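PDB 6DTU: maltose-binding protein MalE1 from Thermotoga maritima, which binds maltotetraose and probably serves as the solute-binding component of a maltose and maltodextrin transporter. Local coordinates for residues Glu89-Ala94 and Val261-Phe266; Tyr168-Thr173 and Pro330-Pro335; Lys194-Leu199 and Leu350-Lys355; Ala224-Gly229 and Lys234-Ala239. All coordinates share one frame; numbering follows the deposited sequence.

Reading from the N terminus, helix 89-94 is the first half of contact 1, followed by 168-173 of contact 2 and 194-199 of contact 3. Contact 4 then opens and closes locally, 224-229 meeting 234-239, so it is nested inside all three larger loops. These close in the order they opened, at 261-266, 330-335 and 350-355; contacts 1, 2 and 3 therefore cross one another. Contact 1 packs a helix on the eight-stranded sheet, and contact 2, which touches contact 1 through V261 O to M331 N and A94 O to N333 ND2, ties the loop after strand 329-330 to the three-stranded sheet. Contact 3 joins two helices, while contact 4 holds a helix to the four-stranded sheet.

Contact 1: Glu89-Ala94 and Val261-Phe266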
loop_
_atom_site.group_PDB
_atom_site.type_symbol
_atom_site.label_atom_id
_atom_site.label_comp_id
_atom_site.label_asym_id
_atom_site.label_seq_id
_atom_site.Cartn_x
_atom_site.Cartn_y
_atom_site.Cartn_z
ATOM N N GLU A 89 12.827 -5.173 13.054
ATOM C CA GLU A 89 12.055 -6.379 13.334
ATOM C C GLU A 89 10.579 -6.221 13.001
ATOM O O GLU A 89 9.935 -7.203 12.635
ATOM C CB GLU A 89 12.255 -6.845 14.770
ATOM C CG GLU A 89 13.692 -7.288 15.007
ATOM C CD GLU A 89 13.828 -8.265 16.164
ATOM O OE1 GLU A 89 13.674 -7.834 17.327
ATOM O OE2 GLU A 89 14.079 -9.465 15.913
ATOM N N THR A 90 10.018 -5.019 13.154
ATOM C CA THR A 90 8.641 -4.790 12.710
ATOM C C THR A 90 8.457 -5.097 11.222
ATOM O O THR A 90 7.450 -5.692 10.817
ATOM C CB THR A 90 8.223 -3.357 13.031
ATOM O OG1 THR A 90 9.167 -2.436 12.461
ATOM C CG2 THR A 90 8.095 -3.167 14.540
ATOM N N ALA A 91 9.435 -4.741 10.404
ATOM C CA ALA A 91 9.321 -5.018 8.985
ATOM C C ALA A 91 9.466 -6.512 8.714
ATOM O O ALA A 91 8.682 -7.098 7.949
ATOM C CB ALA A 91 10.391 -4.210 8.244
ATOM N N LEU A 92 10.416 -7.161 9.392
ATOM C CA LEU A 92 10.606 -8.594 9.197
ATOM C C LEU A 92 9.398 -9.377 9.696
ATOM O O LEU A 92 8.978 -10.352 9.056
ATOM C CB LEU A 92 11.851 -9.051 9.950
ATOM C CG LEU A 92 13.197 -8.475 9.504
ATOM C CD1 LEU A 92 14.253 -8.856 10.503
ATOM C CD2 LEU A 92 13.573 -9.025 8.154
ATOM N N ASN A 93 8.827 -8.965 10.839
ATOM C CA ASN A 93 7.662 -9.649 11.373
ATOM C C ASN A 93 6.448 -9.465 10.478
ATOM O O ASN A 93 5.609 -10.373 10.403
ATOM C CB ASN A 93 7.369 -9.210 12.811
ATOM C CG ASN A 93 8.428 -9.695 13.808
ATOM O OD1 ASN A 93 9.118 -10.697 13.579
ATOM N ND2 ASN A 93 8.561 -8.973 14.925
ATOM N N ALA A 94 6.339 -8.323 9.779
ATOM C CA ALA A 94 5.246 -8.149 8.820
ATOM C C ALA A 94 5.338 -9.180 7.713
ATOM O O ALA A 94 4.310 -9.607 7.178
ATOM C CB ALA A 94 5.232 -6.732 8.220
ATOM N N VAL A 261 -0.972 0.664 7.485
ATOM C CA VAL A 261 0.477 0.626 7.317
ATOM C C VAL A 261 0.846 -0.642 6.555
ATOM O O VAL A 261 0.382 -1.737 6.899
ATOM C CB VAL A 261 1.201 0.749 8.668
ATOM C CG1 VAL A 261 2.701 0.485 8.522
ATOM C CG2 VAL A 261 0.934 2.131 9.248
ATOM N N GLY A 262 1.611 -0.486 5.476
ATOM C CA GLY A 262 2.018 -1.612 4.650
ATOM C C GLY A 262 3.529 -1.733 4.617
ATOM O O GLY A 262 4.242 -0.745 4.768
ATOM N N VAL A 263 4.013 -2.959 4.432
ATOM C CA VAL A 263 5.439 -3.211 4.240
ATOM C C VAL A 263 5.603 -3.875 2.881
ATOM O O VAL A 263 4.844 -4.788 2.544
ATOM C CB VAL A 263 6.040 -4.057 5.382
ATOM C CG1 VAL A 263 7.541 -4.138 5.224
ATOM C CG2 VAL A 263 5.678 -3.439 6.739
ATOM N N GLN A 264 6.534 -3.369 2.075
ATOM C CA GLN A 264 6.810 -3.889 0.737
ATOM C C GLN A 264 8.097 -4.697 0.802
ATOM O O GLN A 264 9.026 -4.327 1.529
ATOM C CB GLN A 264 7.004 -2.737 -0.262
ATOM C CG GLN A 264 5.770 -1.872 -0.499
ATOM C CD GLN A 264 4.779 -2.534 -1.427
ATOM O OE1 GLN A 264 5.152 -3.291 -2.330
ATOM N NE2 GLN A 264 3.502 -2.244 -1.226
ATOM N N GLY A 265 8.136 -5.820 0.084
ATOM C CA GLY A 265 9.272 -6.718 0.163
ATOM C C GLY A 265 9.318 -7.718 -0.972
ATOM O O GLY A 265 8.447 -7.769 -1.841
ATOM N N PHE A 266 10.375 -8.516 -0.936
ATOM C CA PHE A 266 10.693 -9.501 -1.956
ATOM C C PHE A 266 10.378 -10.888 -1.412
ATOM O O PHE A 266 10.893 -11.275 -0.355
ATOM C CB PHE A 266 12.187 -9.428 -2.289
ATOM C CG PHE A 266 12.638 -8.107 -2.880
ATOM C CD1 PHE A 266 12.776 -7.968 -4.264
ATOM C CD2 PHE A 266 12.939 -7.011 -2.068
ATOM C CE1 PHE A 266 13.194 -6.742 -4.843
ATOM C CE2 PHE A 266 13.349 -5.778 -2.641
ATOM C CZ PHE A 266 13.476 -5.652 -4.027
#
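V263 meets A91 and A94 where helix 89-94 lies against strand 260-268, a piece of alpha/beta packing in one lobe of the periplasmic binding protein fold. The valine side chain points at the helix and carries the strand's whole share of the contact. Its CB already lies 4.0 Å from A94 CB. From there the two methyls part: CG1, anti to the backbone N (chi1 -173°), runs to A91 and ends 4.2 Å from A91 CB, whereas CG2, on the backbone N side, presses against A94 CB at 3.6 Å. The two alanines, three residues apart, present their methyls on neighbouring turns, and their shortness lets the helix come close, with A91 CA and V263 CA 6.4 Å apart. P105 of strand 100-109 touches both A91 and V263 and so completes the apolar cluster. The next strand residue, Q264, belongs to the sugar pocket, where it touches two glucose units and bonds E109 OE2 through NE2. H63, which packs on A94, bonds the V263 amide N with its ND1 and M331 O with its NE2.

Contact 2: Tyr168-Thr173 and Pro330-Pro335; sequences YVFKQT and PMPNVP
F170 meets V334 and P332 through ring atoms CD2 and CE2, both partners coming in at a slant. The closest approach is V334 CG2 to F170 CE2, at 3.7 Å, and the same methyl stays within 4.0 Å of F170 CD2, so it straddles that ring bond. P332 comes in obliquely beside it, its CG 4.1 Å from F170 CD2. F170 and V334 run past each other in opposite directions, each side chain lying alongside the other. The ring is brought here by a chi1 of -57°, which sets CG on the backbone N side and anti to the carbonyl carbon.

V169, the preceding residue, also faces the loop: its CB approaches P332 CG at 4.5 Å, while its CG1 sits 3.8 Å above the plane of the F170 ring, over the centre. The phenyl group thus has a methyl over one face as well as aliphatic neighbours beside CD2 and CE2. Both residues lie at the corner that leads into strand residues 171-173, in the middle of a small three-stranded antiparallel sheet. L177, on the adjoining strand 176-178, touches F170 and P332 alike.

On the other side, 330-335 is the irregular loop that follows strand 329-330. M331 turns away from this contact and touches the bound sugar, and N333 ND2 bonds S96 O, so the loop is fastened from several sides. Carbon meets carbon throughout the pairing itself, which implies that shape and exclusion of water, not directional bonds, hold the loop to the corner.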
loop_
_atom_site.group_PDB
_atom_site.type_symbol
_atom_site.label_atom_id
_atom_site.label_comp_id
_atom_site.label_asym_id
_atom_site.label_seq_id
_atom_site.Cartn_x
_atom_site.Cartn_y
_atom_site.Cartn_z
ATOM N N TYR A 168 -12.585 -1.573 12.512
ATOM C CA TYR A 168 -11.400 -2.433 12.479
ATOM C C TYR A 168 -11.685 -3.610 11.559
ATOM O O TYR A 168 -12.842 -3.928 11.288
ATOM C CB TYR A 168 -10.962 -2.886 13.882
ATOM C CG TYR A 168 -12.037 -3.602 14.681
ATOM C CD1 TYR A 168 -12.266 -4.964 14.511
ATOM C CD2 TYR A 168 -12.817 -2.920 15.605
ATOM C CE1 TYR A 168 -13.254 -5.629 15.241
ATOM C CE2 TYR A 168 -13.799 -3.580 16.332
ATOM C CZ TYR A 168 -14.014 -4.923 16.143
ATOM O OH TYR A 168 -14.994 -5.555 16.868
ATOM N N VAL A 169 -10.618 -4.240 11.056
ATOM C CA VAL A 169 -10.788 -5.419 10.209
ATOM C C VAL A 169 -11.095 -6.614 11.102
ATOM O O VAL A 169 -12.247 -7.043 11.206
ATOM C CB VAL A 169 -9.562 -5.684 9.309
ATOM C CG1 VAL A 169 -9.847 -6.859 8.353
ATOM C CG2 VAL A 169 -9.200 -4.428 8.532
ATOM N N PHE A 170 -10.070 -7.137 11.769
ATOM C CA PHE A 170 -10.195 -8.225 12.722
ATOM C C PHE A 170 -9.803 -7.678 14.088
ATOM O O PHE A 170 -8.811 -6.945 14.210
ATOM C CB PHE A 170 -9.240 -9.373 12.333
ATOM C CG PHE A 170 -9.456 -9.914 10.926
ATOM C CD1 PHE A 170 -10.703 -10.323 10.513
ATOM C CD2 PHE A 170 -8.397 -10.025 10.036
ATOM C CE1 PHE A 170 -10.902 -10.833 9.229
ATOM C CE2 PHE A 170 -8.587 -10.516 8.739
ATOM C CZ PHE A 170 -9.835 -10.924 8.335
ATOM N N LYS A 171 -10.569 -8.039 15.113
ATOM C CA LYS A 171 -10.334 -7.485 16.437
ATOM C C LYS A 171 -8.943 -7.857 16.927
ATOM O O LYS A 171 -8.546 -9.025 16.893
ATOM C CB LYS A 171 -11.396 -7.991 17.417
ATOM C CG LYS A 171 -11.322 -7.357 18.811
ATOM C CD LYS A 171 -11.710 -5.889 18.774
ATOM C CE LYS A 171 -11.618 -5.261 20.149
ATOM N NZ LYS A 171 -12.388 -3.991 20.214
ATOM N N GLN A 172 -8.184 -6.848 17.333
ATOM C CA GLN A 172 -6.881 -7.078 17.932
ATOM C C GLN A 172 -7.108 -7.491 19.381
ATOM O O GLN A 172 -7.721 -6.744 20.150
ATOM C CB GLN A 172 -6.038 -5.804 17.860
ATOM C CG GLN A 172 -4.617 -5.968 18.393
ATOM C CD GLN A 172 -3.830 -7.016 17.626
ATOM O OE1 GLN A 172 -3.409 -6.781 16.492
ATOM N NE2 GLN A 172 -3.639 -8.185 18.235
ATOM N N THR A 173 -6.685 -8.702 19.730
ATOM C CA THR A 173 -6.770 -9.217 21.091
ATOM C C THR A 173 -5.368 -9.551 21.587
ATOM O O THR A 173 -4.396 -9.539 20.827
ATOM C CB THR A 173 -7.659 -10.463 21.169
ATOM O OG1 THR A 173 -6.906 -11.612 20.774
ATOM C CG2 THR A 173 -8.858 -10.328 20.244
ATOM N N PRO A 330 -1.252 -1.514 11.017
ATOM C CA PRO A 330 -0.670 -2.422 10.020
ATOM C C PRO A 330 -1.744 -3.322 9.413
ATOM O O PRO A 330 -2.655 -3.787 10.105
ATOM C CB PRO A 330 0.351 -3.236 10.827
ATOM C CG PRO A 330 0.663 -2.365 12.028
ATOM C CD PRO A 330 -0.647 -1.690 12.349
ATOM N N MET A 331 -1.685 -3.496 8.095
ATOM C CA MET A 331 -2.574 -4.452 7.454
ATOM C C MET A 331 -2.342 -5.821 8.075
ATOM O O MET A 331 -1.202 -6.172 8.380
ATOM C CB MET A 331 -2.295 -4.570 5.952
ATOM C CG MET A 331 -2.607 -3.364 5.127
ATOM S SD MET A 331 -2.439 -3.696 3.364
ATOM C CE MET A 331 -0.663 -3.731 3.146
ATOM N N PRO A 332 -3.389 -6.598 8.322
ATOM C CA PRO A 332 -3.176 -8.001 8.692
ATOM C C PRO A 332 -2.478 -8.763 7.583
ATOM O O PRO A 332 -2.639 -8.463 6.400
ATOM C CB PRO A 332 -4.592 -8.536 8.880
ATOM C CG PRO A 332 -5.407 -7.353 9.188
ATOM C CD PRO A 332 -4.807 -6.213 8.406
ATOM N N ASN A 333 -1.724 -9.782 7.967
ATOM C CA ASN A 333 -1.152 -10.674 6.971
ATOM C C ASN A 333 -1.748 -12.072 7.038
ATOM O O ASN A 333 -1.280 -12.966 6.334
ATOM C CB ASN A 333 0.386 -10.691 6.996
ATOM C CG ASN A 333 0.975 -11.531 8.122
ATOM O OD1 ASN A 333 0.269 -12.089 8.961
ATOM N ND2 ASN A 333 2.298 -11.638 8.129
ATOM N N VAL A 334 -2.795 -12.265 7.835
ATOM C CA VAL A 334 -3.409 -13.583 8.003
ATOM C C VAL A 334 -4.053 -14.014 6.691
ATOM O O VAL A 334 -4.398 -13.151 5.872
ATOM C CB VAL A 334 -4.384 -13.569 9.189
ATOM C CG1 VAL A 334 -3.616 -13.266 10.454
ATOM C CG2 VAL A 334 -5.516 -12.565 8.964
ATOM N N PRO A 335 -4.217 -15.315 6.422
ATOM C CA PRO A 335 -4.824 -15.718 5.140
ATOM C C PRO A 335 -6.199 -15.138 4.925
ATOM O O PRO A 335 -6.607 -14.948 3.775
ATOM C CB PRO A 335 -4.885 -17.251 5.222
ATOM C CG PRO A 335 -3.887 -17.612 6.253
ATOM C CD PRO A 335 -3.795 -16.471 7.225
#

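Contact 3: Lys194-Leu199 and Leu350-Lys355; sequences KLLKRL and LVVNGK
Apolar contacts between L196 and V352, and between K197 and V351, bring the two helices together. V352 CG1 is met by the whole fork of L196: it lies 3.8 Å from L196 CD2 and only slightly farther from CG and CD1, the two side chains crossing at a slant. L196 reaches across because its CG is anti to the backbone N (chi1 168°). Beside this pair, V351 CG1 packs 4.1 Å from K197 CB, so that the lysine contributes the foot of its aliphatic chain to the interface. The backbones are near here, K197 CA and V352 CA being 6.2 Å apart.

The arrangement joins helix 187-201 to the C-terminal end of helix 341-352, which closes with a Schellman motif. G354, with a positive phi of 63°, is its C-prime residue; K355 N reaches back to L350 O at 2.8 Å, and G354 N to V351 O at 3.0 Å. Helix 358-374 adds V358 and A361 against V351, and I158 of helix 155-164 lies against L196.

Polar contact is confined to the tip of K197. Its chain runs extended as far as CE and bends at chi4 (85°), bringing NZ within 3.1 Å of V351 O in a weak hydrogen bond. That carbonyl oxygen is therefore shared between the lysine and the G354 amide of the Schellman motif. A positive charge at the carboxyl end of a helix would be expected to interact favourably with the helix dipole. K197 NZ also lies 4.0 Å from G354 CA, and that glycine is exposed to solvent.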
loop_
_atom_site.group_PDB
_atom_site.type_symbol
_atom_site.label_atom_id
_atom_site.label_comp_id
_atom_site.label_asym_id
_atom_site.label_seq_id
_atom_site.Cartn_x
_atom_site.Cartn_y
_atom_site.Cartn_z
ATOM N N LYS A 194 -19.779 7.246 6.316
ATOM C CA LYS A 194 -20.662 8.400 6.175
ATOM C C LYS A 194 -19.884 9.666 5.859
ATOM O O LYS A 194 -20.416 10.554 5.186
ATOM C CB LYS A 194 -21.544 8.572 7.410
ATOM C CG LYS A 194 -22.679 7.564 7.463
ATOM C CD LYS A 194 -23.624 7.903 8.600
ATOM C CE LYS A 194 -24.809 6.944 8.638
ATOM N NZ LYS A 194 -25.459 6.770 7.308
ATOM N N LEU A 195 -18.632 9.771 6.335
ATOM C CA LEU A 195 -17.774 10.868 5.896
ATOM C C LEU A 195 -17.463 10.757 4.402
ATOM O O LEU A 195 -17.551 11.753 3.676
ATOM C CB LEU A 195 -16.502 10.914 6.745
ATOM C CG LEU A 195 -15.450 11.966 6.363
ATOM C CD1 LEU A 195 -16.021 13.361 6.540
ATOM C CD2 LEU A 195 -14.154 11.794 7.156
ATOM N N LEU A 196 -17.148 9.548 3.911
ATOM C CA LEU A 196 -16.967 9.371 2.473
ATOM C C LEU A 196 -18.213 9.805 1.719
ATOM O O LEU A 196 -18.123 10.526 0.716
ATOM C CB LEU A 196 -16.643 7.906 2.157
ATOM C CG LEU A 196 -16.711 7.496 0.679
ATOM C CD1 LEU A 196 -15.676 8.289 -0.107
ATOM C CD2 LEU A 196 -16.502 6.005 0.545
ATOM N N LYS A 197 -19.388 9.412 2.210
ATOM C CA LYS A 197 -20.612 9.785 1.508
ATOM C C LYS A 197 -20.829 11.294 1.531
ATOM O O LYS A 197 -21.275 11.874 0.533
ATOM C CB LYS A 197 -21.822 9.036 2.072
ATOM C CG LYS A 197 -23.073 9.288 1.247
ATOM C CD LYS A 197 -24.219 8.358 1.578
ATOM C CE LYS A 197 -25.292 8.497 0.512
ATOM N NZ LYS A 197 -24.993 7.611 -0.657
ATOM N N ARG A 198 -20.467 11.950 2.637
ATOM C CA ARG A 198 -20.537 13.406 2.695
ATOM C C ARG A 198 -19.670 14.042 1.613
ATOM O O ARG A 198 -20.102 14.966 0.921
ATOM C CB ARG A 198 -20.114 13.891 4.083
ATOM C CG ARG A 198 -20.194 15.408 4.245
ATOM C CD ARG A 198 -19.546 15.883 5.540
ATOM N NE ARG A 198 -19.315 17.326 5.533
ATOM C CZ ARG A 198 -18.534 17.953 6.409
ATOM N NH1 ARG A 198 -17.900 17.261 7.345
ATOM N NH2 ARG A 198 -18.365 19.271 6.341
ATOM N N LEU A 199 -18.451 13.532 1.425
ATOM C CA LEU A 199 -17.573 14.065 0.388
ATOM C C LEU A 199 -18.195 13.938 -1.002
ATOM O O LEU A 199 -18.083 14.853 -1.832
ATOM C CB LEU A 199 -16.229 13.337 0.424
ATOM C CG LEU A 199 -15.381 13.397 1.692
ATOM C CD1 LEU A 199 -14.053 12.708 1.427
ATOM C CD2 LEU A 199 -15.174 14.840 2.150
ATOM N N LEU A 350 -21.192 0.702 -3.955
ATOM C CA LEU A 350 -22.619 0.952 -3.774
ATOM C C LEU A 350 -22.870 2.283 -3.092
ATOM O O LEU A 350 -23.776 3.026 -3.482
ATOM C CB LEU A 350 -23.232 -0.164 -2.939
ATOM C CG LEU A 350 -23.211 -1.551 -3.572
ATOM C CD1 LEU A 350 -23.808 -2.558 -2.610
ATOM C CD2 LEU A 350 -24.009 -1.482 -4.868
ATOM N N VAL A 351 -22.067 2.612 -2.079
ATOM C CA VAL A 351 -22.284 3.845 -1.331
ATOM C C VAL A 351 -22.036 5.063 -2.213
ATOM O O VAL A 351 -22.856 5.986 -2.272
ATOM C CB VAL A 351 -21.409 3.871 -0.067
ATOM C CG1 VAL A 351 -21.479 5.251 0.579
ATOM C CG2 VAL A 351 -21.853 2.795 0.926
ATOM N N VAL A 352 -20.886 5.104 -2.894
ATOM C CA VAL A 352 -20.581 6.303 -3.665
ATOM C C VAL A 352 -21.495 6.468 -4.860
ATOM O O VAL A 352 -21.606 7.575 -5.401
ATOM C CB VAL A 352 -19.099 6.448 -4.073
ATOM C CG1 VAL A 352 -18.204 6.507 -2.858
ATOM C CG2 VAL A 352 -18.702 5.328 -5.004
ATOM N N ASN A 353 -22.148 5.396 -5.294
ATOM C CA ASN A 353 -23.100 5.478 -6.392
ATOM C C ASN A 353 -24.546 5.591 -5.917
ATOM O O ASN A 353 -25.463 5.504 -6.737
ATOM C CB ASN A 353 -22.904 4.311 -7.362
ATOM C CG ASN A 353 -21.608 4.435 -8.170
ATOM O OD1 ASN A 353 -20.653 3.669 -7.972
ATOM N ND2 ASN A 353 -21.577 5.407 -9.088
ATOM N N GLY A 354 -24.763 5.807 -4.623
ATOM C CA GLY A 354 -26.109 6.014 -4.111
ATOM C C GLY A 354 -27.019 4.820 -4.302
ATOM O O GLY A 354 -28.231 4.985 -4.508
ATOM N N LYS A 355 -26.475 3.610 -4.170
ATOM C CA LYS A 355 -27.229 2.396 -4.428
ATOM C C LYS A 355 -27.708 1.713 -3.164
ATOM O O LYS A 355 -28.535 0.801 -3.253
ATOM C CB LYS A 355 -26.382 1.376 -5.194
ATOM C CG LYS A 355 -25.757 1.920 -6.439
ATOM C CD LYS A 355 -26.624 1.626 -7.636
ATOM C CE LYS A 355 -26.227 2.507 -8.798
ATOM N NZ LYS A 355 -27.406 2.936 -9.609
#

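Contact 4: Ala224-Gly229 and Lys234-Ala239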
loop_
_atom_site.group_PDB
_atom_site.type_symbol
_atom_site.label_atom_id
_atom_site.label_comp_id
_atom_site.label_asym_id
_atom_site.label_seq_id
_atom_site.Cartn_x
_atom_site.Cartn_y
_atom_site.Cartn_z
ATOM N N ALA A 224 -5.462 19.672 -6.590
ATOM C CA ALA A 224 -4.826 20.406 -5.508
ATOM C C ALA A 224 -4.412 19.489 -4.362
ATOM O O ALA A 224 -3.345 19.688 -3.771
ATOM C CB ALA A 224 -5.756 21.508 -5.020
ATOM N N MET A 225 -5.250 18.508 -4.012
ATOM C CA MET A 225 -5.016 17.650 -2.860
ATOM C C MET A 225 -5.482 16.243 -3.170
ATOM O O MET A 225 -6.575 16.054 -3.714
ATOM C CB MET A 225 -5.840 18.124 -1.662
ATOM C CG MET A 225 -5.412 19.491 -1.153
ATOM S SD MET A 225 -6.454 20.133 0.183
ATOM C CE MET A 225 -8.038 20.363 -0.627
ATOM N N ILE A 226 -4.684 15.258 -2.751
ATOM C CA ILE A 226 -5.064 13.857 -2.859
ATOM C C ILE A 226 -4.690 13.110 -1.587
ATOM O O ILE A 226 -3.932 13.595 -0.743
ATOM C CB ILE A 226 -4.436 13.158 -4.080
ATOM C CG1 ILE A 226 -2.912 13.125 -3.947
ATOM C CG2 ILE A 226 -4.894 13.840 -5.372
ATOM C CD1 ILE A 226 -2.248 12.377 -5.093
ATOM N N ILE A 227 -5.253 11.916 -1.444
ATOM C CA ILE A 227 -4.807 10.972 -0.425
ATOM C C ILE A 227 -4.183 9.782 -1.134
ATOM O O ILE A 227 -4.880 8.987 -1.773
ATOM C CB ILE A 227 -5.929 10.550 0.529
ATOM C CG1 ILE A 227 -6.378 11.762 1.346
ATOM C CG2 ILE A 227 -5.395 9.488 1.481
ATOM C CD1 ILE A 227 -7.544 11.476 2.296
ATOM N N ASN A 228 -2.860 9.664 -1.023
ATOM C CA ASN A 228 -2.105 8.654 -1.753
ATOM C C ASN A 228 -0.803 8.404 -1.003
ATOM O O ASN A 228 -0.481 9.094 -0.036
ATOM C CB ASN A 228 -1.821 9.127 -3.182
ATOM C CG ASN A 228 -1.516 7.986 -4.135
ATOM O OD1 ASN A 228 -1.518 6.815 -3.764
ATOM N ND2 ASN A 228 -1.268 8.331 -5.386
ATOM N N GLY A 229 -0.047 7.410 -1.472
ATOM C CA GLY A 229 1.126 6.948 -0.771
ATOM C C GLY A 229 2.441 7.360 -1.393
ATOM O O GLY A 229 2.505 7.957 -2.469
ATOM N N LYS A 234 7.717 10.097 -6.673
ATOM C CA LYS A 234 8.776 10.303 -7.656
ATOM C C LYS A 234 8.205 10.751 -8.987
ATOM O O LYS A 234 8.732 11.664 -9.625
ATOM C CB LYS A 234 9.602 9.033 -7.848
ATOM C CG LYS A 234 10.785 9.267 -8.783
ATOM C CD LYS A 234 11.655 8.040 -8.937
ATOM C CE LYS A 234 12.996 8.380 -9.589
ATOM N NZ LYS A 234 12.854 9.058 -10.910
ATOM N N ALA A 235 7.090 10.153 -9.404
ATOM C CA ALA A 235 6.482 10.570 -10.666
ATOM C C ALA A 235 5.994 12.010 -10.589
ATOM O O ALA A 235 6.095 12.765 -11.569
ATOM C CB ALA A 235 5.342 9.615 -11.038
ATOM N N TYR A 236 5.476 12.431 -9.433
ATOM C CA TYR A 236 5.027 13.816 -9.310
ATOM C C TYR A 236 6.209 14.776 -9.358
ATOM O O TYR A 236 6.134 15.847 -9.977
ATOM C CB TYR A 236 4.217 14.021 -8.022
ATOM C CG TYR A 236 3.010 13.143 -7.834
ATOM C CD1 TYR A 236 2.331 12.576 -8.916
ATOM C CD2 TYR A 236 2.548 12.874 -6.560
ATOM C CE1 TYR A 236 1.220 11.761 -8.710
ATOM C CE2 TYR A 236 1.431 12.071 -6.342
ATOM C CZ TYR A 236 0.778 11.519 -7.426
ATOM O OH TYR A 236 -0.311 10.696 -7.199
ATOM N N LYS A 237 7.310 14.399 -8.723
ATOM C CA LYS A 237 8.494 15.245 -8.714
ATOM C C LYS A 237 9.078 15.367 -10.118
ATOM O O LYS A 237 9.374 16.475 -10.581
ATOM C CB LYS A 237 9.500 14.636 -7.730
ATOM C CG LYS A 237 10.744 15.469 -7.453
ATOM C CD LYS A 237 11.737 14.631 -6.668
ATOM C CE LYS A 237 11.995 15.207 -5.293
ATOM N NZ LYS A 237 12.833 16.440 -5.367
ATOM N N ASP A 238 9.173 14.252 -10.847
ATOM C CA ASP A 238 9.710 14.305 -12.203
ATOM C C ASP A 238 8.816 15.113 -13.135
ATOM O O ASP A 238 9.294 15.697 -14.117
ATOM C CB ASP A 238 9.918 12.887 -12.733
ATOM C CG ASP A 238 11.010 12.127 -11.988
ATOM O OD1 ASP A 238 11.813 12.758 -11.253
ATOM O OD2 ASP A 238 11.070 10.881 -12.127
ATOM N N ALA A 239 7.523 15.163 -12.851
ATOM C CA ALA A 239 6.577 15.959 -13.625
ATOM C C ALA A 239 6.609 17.431 -13.261
ATOM O O ALA A 239 5.839 18.215 -13.835
ATOM C CB ALA A 239 5.154 15.448 -13.392
#
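Y236 reaches from helix 233-238 back to I226 and N228 on strand 223-228, an inner strand of the four-stranded mixed sheet. Strand, short loop and helix form one beta-alpha unit of an alpha/beta lobe, and the tyrosine spans the gap between N228 CA and Y236 CA, 11.6 Å.

The polar part centres on the phenol oxygen. N228 ND2 donates to Y236 OH at 3.1 Å along a bent path (139°), and the oxygen lies close to the amide plane. Amide and ring planes are turned 58° apart. D215 OD1 bonds the same hydroxyl, and Y211 OH is a further partner of N228 ND2. A phenylalanine in place of Y236 would probably leave D215 OD1 and N228 ND2 without this shared partner.

Apolar contact comes from I226, whose CD1 lies 3.9 Å from Y236 CE2. The same methyl lies against the hydroxyl oxygen, I226 CD1 to Y236 OH 3.3 Å, without a bond. Its chi1 of 64° sets CG1 between the backbone N and the carbonyl carbon, aiming CD1 at the phenol end. The ring of F218 also meets the tyrosine ring.

Charge pairing stays within the helix: K234 NZ sits 2.8 Å from D238 OD2, on that oxygen's syn lone pair.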